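Local coordinates for secreted effector protein SopD (PDB 5CPC) that acts in host cells as a virulence effector, cooperating with SopB in membrane fission and macropinosome formation during invasion and contributing to replication in macrophages, at residues A[207-220]-A[277-291]. Sequence-based numbering, arbitrary orientation.
Sequences LTADEKSMLACINA and DYNDYHAKKMFIDVI
Leu207 meets Ile291 at about a right angle, its CD2 lying 3.8 Å from Ile291 CG2, just ahead of helix 209-215. That helix opens with a capping box: Thr208 OG1 accepts from Glu211 N, and Thr208 N gives its hydrogen to Glu211 OE1, on the anti side of the carboxylate. Glu211 CB and CG lie against Ile291 CD1, while OE2 reaches on to a salt bridge with Lys294. One turn later Met214 spreads over four residues, with CG anti to the backbone N (chi1 -171°) and bends at the next two torsions. Its CB and CG both touch Ile291 CD1, and CG also reaches Ile288 CG1. Met214 SD rests 3.6 Å from Lys284 CD, and CE packs on Phe287 CB. Leu215 runs past Ile291 in the opposite direction, Leu215 CD2 lying 3.9 Å from Ile291 CG2, with Phe223 and Phe229 also packed on it. Cys217 then sends SG to Ile288 CD1 at 3.5 Å and touches Asp280 CB, and Ile218 CG2 approaches Tyr281 CD1 obliquely. At the end, Asp277 OD2 accepts a weak bond from Ala220 N, 3.0 Å long but bent to 132°, and forms a salt bridge with Lys231. The axes of segments 209-215 and 285-291 come within 9.7 Å, their N-to-C directions 122° apart. Helix 209-215 packs on Lys284 and helix 285-291, whereas Cys217, Ile218 and Ala220 also meet the preceding helix, across the break at Lys284. The chemistry is mainly apolar; Asp277 OD2 and Cys217 O, both acceptors, lie close without a bond, a repulsion the Lys231 ammonium probably helps to compensate.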
ATOM      1  N   LEU A 207       2.527  -2.779 -30.980  1.00 40.52           N
ATOM      2  CA  LEU A 207       3.838  -3.197 -30.454  1.00 39.39           C
ATOM      3  C   LEU A 207       4.366  -4.314 -31.345  1.00 39.08           C
ATOM      4  O   LEU A 207       3.609  -5.152 -31.785  1.00 38.53           O
ATOM      5  CB  LEU A 207       3.716  -3.773 -29.035  1.00 38.69           C
ATOM      6  CG  LEU A 207       3.229  -2.769 -27.965  1.00 41.38           C
ATOM      7  CD1 LEU A 207       3.336  -3.382 -26.566  1.00 40.35           C
ATOM      8  CD2 LEU A 207       4.147  -1.430 -28.078  1.00 34.02           C
ATOM      9  N   THR A 208       5.652  -4.296 -31.601  1.00 37.88           N
ATOM     10  CA  THR A 208       6.276  -5.339 -32.392  1.00 38.65           C
ATOM     11  C   THR A 208       6.550  -6.492 -31.420  1.00 39.21           C
ATOM     12  O   THR A 208       6.468  -6.302 -30.199  1.00 38.15           O
ATOM     13  CB  THR A 208       7.599  -4.865 -32.953  1.00 36.46           C
ATOM     14  OG1 THR A 208       8.451  -4.665 -31.848  1.00 37.52           O
ATOM     15  CG2 THR A 208       7.498  -3.508 -33.790  1.00 37.24           C
ATOM     16  N   ALA A 209       6.889  -7.663 -31.952  1.00 38.71           N
ATOM     17  CA  ALA A 209       7.173  -8.810 -31.088  1.00 40.92           C
ATOM     18  C   ALA A 209       8.377  -8.463 -30.141  1.00 40.77           C
ATOM     19  O   ALA A 209       8.326  -8.823 -28.961  1.00 38.50           O
ATOM     20  CB  ALA A 209       7.481 -10.084 -31.936  1.00 42.43           C
ATOM     21  N   ASP A 210       9.408  -7.753 -30.648  1.00 39.41           N
ATOM     22  CA  ASP A 210      10.567  -7.317 -29.782  1.00 40.21           C
ATOM     23  C   ASP A 210      10.121  -6.430 -28.567  1.00 40.54           C
ATOM     24  O   ASP A 210      10.568  -6.630 -27.425  1.00 40.08           O
ATOM     25  CB  ASP A 210      11.682  -6.614 -30.622  1.00 38.27           C
ATOM     26  CG  ASP A 210      12.418  -7.620 -31.585  1.00 44.44           C
ATOM     27  OD1 ASP A 210      12.420  -8.850 -31.330  1.00 49.73           O
ATOM     28  OD2 ASP A 210      12.952  -7.200 -32.618  1.00 46.20           O
ATOM     29  N   GLU A 211       9.257  -5.437 -28.849  1.00 40.20           N
ATOM     30  CA  GLU A 211       8.686  -4.544 -27.792  1.00 39.54           C
ATOM     31  C   GLU A 211       7.902  -5.291 -26.713  1.00 40.09           C
ATOM     32  O   GLU A 211       8.054  -5.021 -25.509  1.00 41.29           O
ATOM     33  CB  GLU A 211       7.845  -3.438 -28.466  1.00 37.10           C
ATOM     34  CG  GLU A 211       8.812  -2.554 -29.316  1.00 34.40           C
ATOM     35  CD  GLU A 211       8.124  -1.431 -30.027  1.00 38.78           C
ATOM     36  OE1 GLU A 211       6.987  -1.592 -30.480  1.00 37.74           O
ATOM     37  OE2 GLU A 211       8.750  -0.372 -30.159  1.00 47.85           O
ATOM     38  N   LYS A 212       7.080  -6.243 -27.121  1.00 40.56           N
ATOM     39  CA  LYS A 212       6.364  -7.004 -26.148  1.00 40.55           C
ATOM     40  C   LYS A 212       7.302  -7.827 -25.298  1.00 42.44           C
ATOM     41  O   LYS A 212       7.080  -7.943 -24.074  1.00 42.27           O
ATOM     42  CB  LYS A 212       5.338  -7.889 -26.821  1.00 41.47           C
ATOM     43  CG  LYS A 212       4.237  -7.170 -27.530  1.00 40.70           C
ATOM     44  CD  LYS A 212       3.273  -8.201 -28.189  1.00 46.27           C
ATOM     45  CE  LYS A 212       2.294  -7.450 -29.103  1.00 47.60           C
ATOM     46  NZ  LYS A 212       1.406  -8.367 -29.822  1.00 53.51           N
ATOM     47  N   SER A 213       8.333  -8.415 -25.913  1.00 42.78           N
ATOM     48  CA  SER A 213       9.400  -9.038 -25.120  1.00 45.62           C
ATOM     49  C   SER A 213      10.095  -8.091 -24.132  1.00 43.91           C
ATOM     50  O   SER A 213      10.307  -8.457 -23.011  1.00 43.47           O
ATOM     51  CB  SER A 213      10.494  -9.629 -26.018  1.00 46.74           C
ATOM     52  OG  SER A 213      10.045 -10.827 -26.617  1.00 53.08           O
ATOM     53  N   MET A 214      10.510  -6.922 -24.602  1.00 43.14           N
ATOM     54  CA  MET A 214      11.124  -5.912 -23.724  1.00 43.26           C
ATOM     55  C   MET A 214      10.201  -5.587 -22.525  1.00 42.77           C
ATOM     56  O   MET A 214      10.712  -5.398 -21.415  1.00 44.90           O
ATOM     57  CB  MET A 214      11.431  -4.634 -24.528  1.00 41.05           C
ATOM     58  CG  MET A 214      12.271  -3.575 -23.779  1.00 40.40           C
ATOM     59  SD  MET A 214      13.716  -4.209 -22.899  1.00 47.22           S
ATOM     60  CE  MET A 214      14.900  -4.273 -24.263  1.00 47.96           C
ATOM     61  N   LEU A 215       8.874  -5.560 -22.736  1.00 42.10           N
ATOM     62  CA  LEU A 215       7.910  -5.307 -21.642  1.00 43.09           C
ATOM     63  C   LEU A 215       7.663  -6.468 -20.638  1.00 44.59           C
ATOM     64  O   LEU A 215       7.042  -6.275 -19.590  1.00 44.19           O
ATOM     65  CB  LEU A 215       6.537  -4.873 -22.179  1.00 41.48           C
ATOM     66  CG  LEU A 215       6.393  -3.556 -22.913  1.00 42.12           C
ATOM     67  CD1 LEU A 215       4.894  -3.187 -23.192  1.00 39.62           C
ATOM     68  CD2 LEU A 215       7.084  -2.426 -22.196  1.00 41.84           C
ATOM     69  N   ALA A 216       8.071  -7.669 -20.994  1.00 46.59           N
ATOM     70  CA  ALA A 216       7.699  -8.862 -20.246  1.00 50.10           C
ATOM     71  C   ALA A 216       8.060  -8.734 -18.739  1.00 50.82           C
ATOM     72  O   ALA A 216       7.281  -9.083 -17.854  1.00 50.39           O
ATOM     73  CB  ALA A 216       8.386 -10.105 -20.898  1.00 51.49           C
ATOM     74  N   CYS A 217       9.214  -8.127 -18.478  1.00 51.20           N
ATOM     75  CA  CYS A 217       9.734  -7.996 -17.181  1.00 53.27           C
ATOM     76  C   CYS A 217       8.951  -7.100 -16.209  1.00 53.35           C
ATOM     77  O   CYS A 217       9.093  -7.266 -15.011  1.00 51.57           O
ATOM     78  CB  CYS A 217      11.170  -7.529 -17.300  1.00 54.26           C
ATOM     79  SG  CYS A 217      11.375  -5.768 -17.630  1.00 58.72           S
ATOM     80  N   ILE A 218       8.136  -6.161 -16.703  1.00 53.14           N
ATOM     81  CA  ILE A 218       7.372  -5.313 -15.764  1.00 54.15           C
ATOM     82  C   ILE A 218       6.128  -5.988 -15.240  1.00 55.76           C
ATOM     83  O   ILE A 218       5.344  -5.336 -14.554  1.00 55.01           O
ATOM     84  CB  ILE A 218       6.949  -3.929 -16.348  1.00 52.03           C
ATOM     85  CG1 ILE A 218       5.988  -4.123 -17.542  1.00 52.08           C
ATOM     86  CG2 ILE A 218       8.190  -3.154 -16.690  1.00 50.68           C
ATOM     87  CD1 ILE A 218       5.356  -2.827 -18.134  1.00 49.33           C
ATOM     88  N   ASN A 219       5.918  -7.257 -15.618  1.00 58.73           N
ATOM     89  CA  ASN A 219       4.727  -8.024 -15.227  1.00 61.41           C
ATOM     90  C   ASN A 219       5.064  -9.522 -15.258  1.00 63.79           C
ATOM     91  O   ASN A 219       4.316 -10.358 -15.779  1.00 66.34           O
ATOM     92  CB  ASN A 219       3.532  -7.691 -16.137  1.00 61.84           C
ATOM     93  CG  ASN A 219       2.250  -8.442 -15.772  1.00 64.50           C
ATOM     94  OD1 ASN A 219       2.070  -8.875 -14.632  1.00 66.47           O
ATOM     95  ND2 ASN A 219       1.362  -8.632 -16.773  1.00 67.27           N
ATOM     96  N   ALA A 220       6.213  -9.858 -14.697  1.00 64.80           N
ATOM     97  CA  ALA A 220       6.545 -11.253 -14.394  1.00 66.18           C
ATOM     98  C   ALA A 220       6.775 -12.118 -15.654  1.00 67.12           C
ATOM     99  O   ALA A 220       6.418 -13.309 -15.662  1.00 68.33           O
ATOM    100  CB  ALA A 220       5.473 -11.886 -13.436  1.00 66.02           C
ATOM    101  N   ASP A 277      11.152  -7.648 -10.780  1.00 54.64           N
ATOM    102  CA  ASP A 277      10.545  -6.809 -11.794  1.00 53.03           C
ATOM    103  C   ASP A 277      10.980  -5.362 -11.684  1.00 52.16           C
ATOM    104  O   ASP A 277      11.300  -4.679 -12.688  1.00 52.04           O
ATOM    105  CB  ASP A 277       9.070  -6.827 -11.595  1.00 53.44           C
ATOM    106  CG  ASP A 277       8.404  -8.094 -12.117  1.00 57.65           C
ATOM    107  OD1 ASP A 277       8.986  -9.204 -12.039  1.00 59.49           O
ATOM    108  OD2 ASP A 277       7.238  -7.955 -12.577  1.00 62.68           O
ATOM    109  N   TYR A 278      10.972  -4.876 -10.462  1.00 50.70           N
ATOM    110  CA  TYR A 278      11.407  -3.521 -10.185  1.00 48.81           C
ATOM    111  C   TYR A 278      12.837  -3.289 -10.668  1.00 48.72           C
ATOM    112  O   TYR A 278      13.156  -2.254 -11.268  1.00 48.84           O
ATOM    113  CB  TYR A 278      11.314  -3.273  -8.671  1.00 47.30           C
ATOM    114  CG  TYR A 278      11.490  -1.842  -8.231  1.00 45.04           C
ATOM    115  CD1 TYR A 278      10.486  -0.913  -8.431  1.00 44.62           C
ATOM    116  CD2 TYR A 278      12.639  -1.440  -7.543  1.00 47.06           C
ATOM    117  CE1 TYR A 278      10.613   0.423  -8.017  1.00 45.26           C
ATOM    118  CE2 TYR A 278      12.782  -0.130  -7.094  1.00 48.99           C
ATOM    119  CZ  TYR A 278      11.752   0.799  -7.338  1.00 48.66           C
ATOM    120  OH  TYR A 278      11.844   2.096  -6.886  1.00 53.22           O
ATOM    121  N   ASN A 279      13.705  -4.227 -10.353  1.00 49.15           N
ATOM    122  CA  ASN A 279      15.123  -4.097 -10.714  1.00 50.06           C
ATOM    123  C   ASN A 279      15.329  -4.244 -12.227  1.00 50.07           C
ATOM    124  O   ASN A 279      16.135  -3.510 -12.819  1.00 49.27           O
ATOM    125  CB  ASN A 279      16.004  -5.083  -9.904  1.00 52.35           C
ATOM    126  CG  ASN A 279      16.076  -4.715  -8.399  1.00 54.51           C
ATOM    127  OD1 ASN A 279      16.177  -3.536  -8.038  1.00 56.77           O
ATOM    128  ND2 ASN A 279      15.969  -5.716  -7.536  1.00 55.00           N
ATOM    129  N   ASP A 280      14.579  -5.164 -12.847  1.00 49.69           N
ATOM    130  CA  ASP A 280      14.654  -5.347 -14.307  1.00 50.33           C
ATOM    131  C   ASP A 280      14.231  -4.064 -14.945  1.00 48.81           C
ATOM    132  O   ASP A 280      14.875  -3.602 -15.880  1.00 49.91           O
ATOM    133  CB  ASP A 280      13.729  -6.474 -14.805  1.00 50.47           C
ATOM    134  CG  ASP A 280      14.284  -7.874 -14.522  1.00 56.92           C
ATOM    135  OD1 ASP A 280      15.517  -7.985 -14.311  1.00 60.01           O
ATOM    136  OD2 ASP A 280      13.496  -8.862 -14.513  1.00 61.37           O
ATOM    137  N   TYR A 281      13.141  -3.487 -14.452  1.00 46.30           N
ATOM    138  CA  TYR A 281      12.588  -2.310 -15.097  1.00 45.81           C
ATOM    139  C   TYR A 281      13.685  -1.191 -15.078  1.00 47.15           C
ATOM    140  O   TYR A 281      14.034  -0.626 -16.112  1.00 45.99           O
ATOM    141  CB  TYR A 281      11.238  -1.887 -14.409  1.00 43.03           C
ATOM    142  CG  TYR A 281      10.917  -0.489 -14.729  1.00 43.16           C
ATOM    143  CD1 TYR A 281      10.540  -0.133 -16.022  1.00 36.53           C
ATOM    144  CD2 TYR A 281      11.024   0.509 -13.781  1.00 41.05           C
ATOM    145  CE1 TYR A 281      10.268   1.161 -16.347  1.00 39.11           C
ATOM    146  CE2 TYR A 281      10.791   1.850 -14.134  1.00 43.17           C
ATOM    147  CZ  TYR A 281      10.400   2.162 -15.410  1.00 39.48           C
ATOM    148  OH  TYR A 281      10.140   3.474 -15.809  1.00 39.49           O
ATOM    149  N   HIS A 282      14.296  -0.943 -13.911  1.00 48.10           N
ATOM    150  CA  HIS A 282      15.346   0.061 -13.839  1.00 50.01           C
ATOM    151  C   HIS A 282      16.609  -0.254 -14.616  1.00 50.11           C
ATOM    152  O   HIS A 282      17.266   0.658 -15.147  1.00 49.85           O
ATOM    153  CB  HIS A 282      15.686   0.422 -12.352  1.00 51.34           C
ATOM    154  CG  HIS A 282      14.580   1.170 -11.686  1.00 55.73           C
ATOM    155  ND1 HIS A 282      13.823   0.634 -10.670  1.00 56.99           N
ATOM    156  CD2 HIS A 282      13.995   2.353 -12.006  1.00 59.37           C
ATOM    157  CE1 HIS A 282      12.880   1.493 -10.328  1.00 57.51           C
ATOM    158  NE2 HIS A 282      12.958   2.544 -11.126  1.00 57.39           N
ATOM    159  N   ALA A 283      17.008  -1.518 -14.654  1.00 50.39           N
ATOM    160  CA  ALA A 283      18.149  -1.848 -15.509  1.00 51.82           C
ATOM    161  C   ALA A 283      17.840  -1.487 -17.006  1.00 51.08           C
ATOM    162  O   ALA A 283      18.716  -1.032 -17.723  1.00 51.35           O
ATOM    163  CB  ALA A 283      18.549  -3.316 -15.332  1.00 52.53           C
ATOM    164  N   LYS A 284      16.577  -1.601 -17.439  1.00 49.02           N
ATOM    165  CA  LYS A 284      16.251  -1.475 -18.855  1.00 48.58           C
ATOM    166  C   LYS A 284      15.325  -0.264 -19.126  1.00 47.71           C
ATOM    167  O   LYS A 284      14.687  -0.185 -20.167  1.00 45.39           O
ATOM    168  CB  LYS A 284      15.553  -2.723 -19.353  1.00 47.98           C
ATOM    169  CG  LYS A 284      16.327  -3.985 -19.090  1.00 52.12           C
ATOM    170  CD  LYS A 284      16.095  -4.882 -20.224  1.00 54.28           C
ATOM    171  CE  LYS A 284      15.183  -5.991 -19.858  1.00 55.06           C
ATOM    172  NZ  LYS A 284      16.164  -7.104 -19.632  1.00 62.26           N
ATOM    173  N   LYS A 285      15.316   0.670 -18.188  1.00 47.96           N
ATOM    174  CA  LYS A 285      14.397   1.783 -18.195  1.00 47.75           C
ATOM    175  C   LYS A 285      14.453   2.565 -19.510  1.00 47.37           C
ATOM    176  O   LYS A 285      13.437   2.956 -20.035  1.00 44.92           O
ATOM    177  CB  LYS A 285      14.764   2.719 -17.024  1.00 48.24           C
ATOM    178  CG  LYS A 285      13.607   3.608 -16.584  1.00 48.92           C
ATOM    179  CD  LYS A 285      14.028   4.526 -15.360  1.00 53.29           C
ATOM    180  CE  LYS A 285      13.436   5.945 -15.519  1.00 52.94           C
ATOM    181  NZ  LYS A 285      11.958   5.766 -15.448  1.00 49.31           N
ATOM    182  N   MET A 286      15.647   2.806 -20.026  1.00 49.28           N
ATOM    183  CA  MET A 286      15.732   3.617 -21.234  1.00 51.16           C
ATOM    184  C   MET A 286      15.166   2.932 -22.498  1.00 50.51           C
ATOM    185  O   MET A 286      14.965   3.652 -23.512  1.00 50.58           O
ATOM    186  CB  MET A 286      17.135   4.141 -21.489  1.00 53.48           C
ATOM    187  CG  MET A 286      18.239   3.050 -21.649  1.00 62.19           C
ATOM    188  SD  MET A 286      19.664   3.503 -22.723  1.00 79.84           S
ATOM    189  CE  MET A 286      21.020   2.449 -22.093  1.00 79.11           C
ATOM    190  N   PHE A 287      14.928   1.606 -22.457  1.00 47.52           N
ATOM    191  CA  PHE A 287      14.284   0.867 -23.587  1.00 45.61           C
ATOM    192  C   PHE A 287      12.816   0.805 -23.313  1.00 43.00           C
ATOM    193  O   PHE A 287      11.982   1.136 -24.180  1.00 43.23           O
ATOM    194  CB  PHE A 287      14.868  -0.564 -23.758  1.00 45.38           C
ATOM    195  CG  PHE A 287      16.348  -0.551 -24.123  1.00 47.96           C
ATOM    196  CD1 PHE A 287      16.765  -0.063 -25.348  1.00 48.66           C
ATOM    197  CD2 PHE A 287      17.318  -0.959 -23.207  1.00 48.48           C
ATOM    198  CE1 PHE A 287      18.152   0.027 -25.653  1.00 53.51           C
ATOM    199  CE2 PHE A 287      18.718  -0.874 -23.489  1.00 50.32           C
ATOM    200  CZ  PHE A 287      19.131  -0.391 -24.693  1.00 50.95           C
ATOM    201  N   ILE A 288      12.489   0.434 -22.073  1.00 42.43           N
ATOM    202  CA  ILE A 288      11.080   0.308 -21.644  1.00 40.10           C
ATOM    203  C   ILE A 288      10.311   1.637 -21.714  1.00 38.06           C
ATOM    204  O   ILE A 288       9.182   1.712 -22.225  1.00 38.67           O
ATOM    205  CB  ILE A 288      11.001  -0.383 -20.267  1.00 38.45           C
ATOM    206  CG1 ILE A 288      11.405  -1.836 -20.485  1.00 39.98           C
ATOM    207  CG2 ILE A 288       9.589  -0.349 -19.742  1.00 39.27           C
ATOM    208  CD1 ILE A 288      11.508  -2.657 -19.249  1.00 41.46           C
ATOM    209  N   ASP A 289      10.947   2.719 -21.298  1.00 38.46           N
ATOM    210  CA  ASP A 289      10.210   4.031 -21.323  1.00 38.83           C
ATOM    211  C   ASP A 289       9.863   4.471 -22.724  1.00 38.47           C
ATOM    212  O   ASP A 289       8.752   4.967 -22.978  1.00 40.51           O
ATOM    213  CB  ASP A 289      11.009   5.109 -20.518  1.00 38.46           C
ATOM    214  CG  ASP A 289      10.930   4.852 -18.981  1.00 39.50           C
ATOM    215  OD1 ASP A 289      10.259   3.879 -18.568  1.00 40.83           O
ATOM    216  OD2 ASP A 289      11.523   5.611 -18.179  1.00 43.49           O
ATOM    217  N   VAL A 290      10.761   4.229 -23.674  1.00 37.64           N
ATOM    218  CA  VAL A 290      10.449   4.535 -25.089  1.00 37.56           C
ATOM    219  C   VAL A 290       9.147   3.866 -25.456  1.00 35.27           C
ATOM    220  O   VAL A 290       8.269   4.456 -26.083  1.00 36.89           O
ATOM    221  CB  VAL A 290      11.625   4.040 -26.065  1.00 38.00           C
ATOM    222  CG1 VAL A 290      11.261   4.178 -27.515  1.00 38.27           C
ATOM    223  CG2 VAL A 290      12.849   4.826 -25.823  1.00 42.59           C
ATOM    224  N   ILE A 291       9.000   2.612 -25.081  1.00 33.71           N
ATOM    225  CA  ILE A 291       7.793   1.875 -25.440  1.00 33.06           C
ATOM    226  C   ILE A 291       6.531   2.291 -24.654  1.00 34.36           C
ATOM    227  O   ILE A 291       5.437   2.395 -25.189  1.00 37.17           O
ATOM    228  CB  ILE A 291       8.039   0.312 -25.166  1.00 33.46           C
ATOM    229  CG1 ILE A 291       9.217  -0.218 -26.005  1.00 36.32           C
ATOM    230  CG2 ILE A 291       6.768  -0.445 -25.500  1.00 32.26           C
ATOM    231  CD1 ILE A 291       9.796  -1.552 -25.529  1.00 36.36           C
TER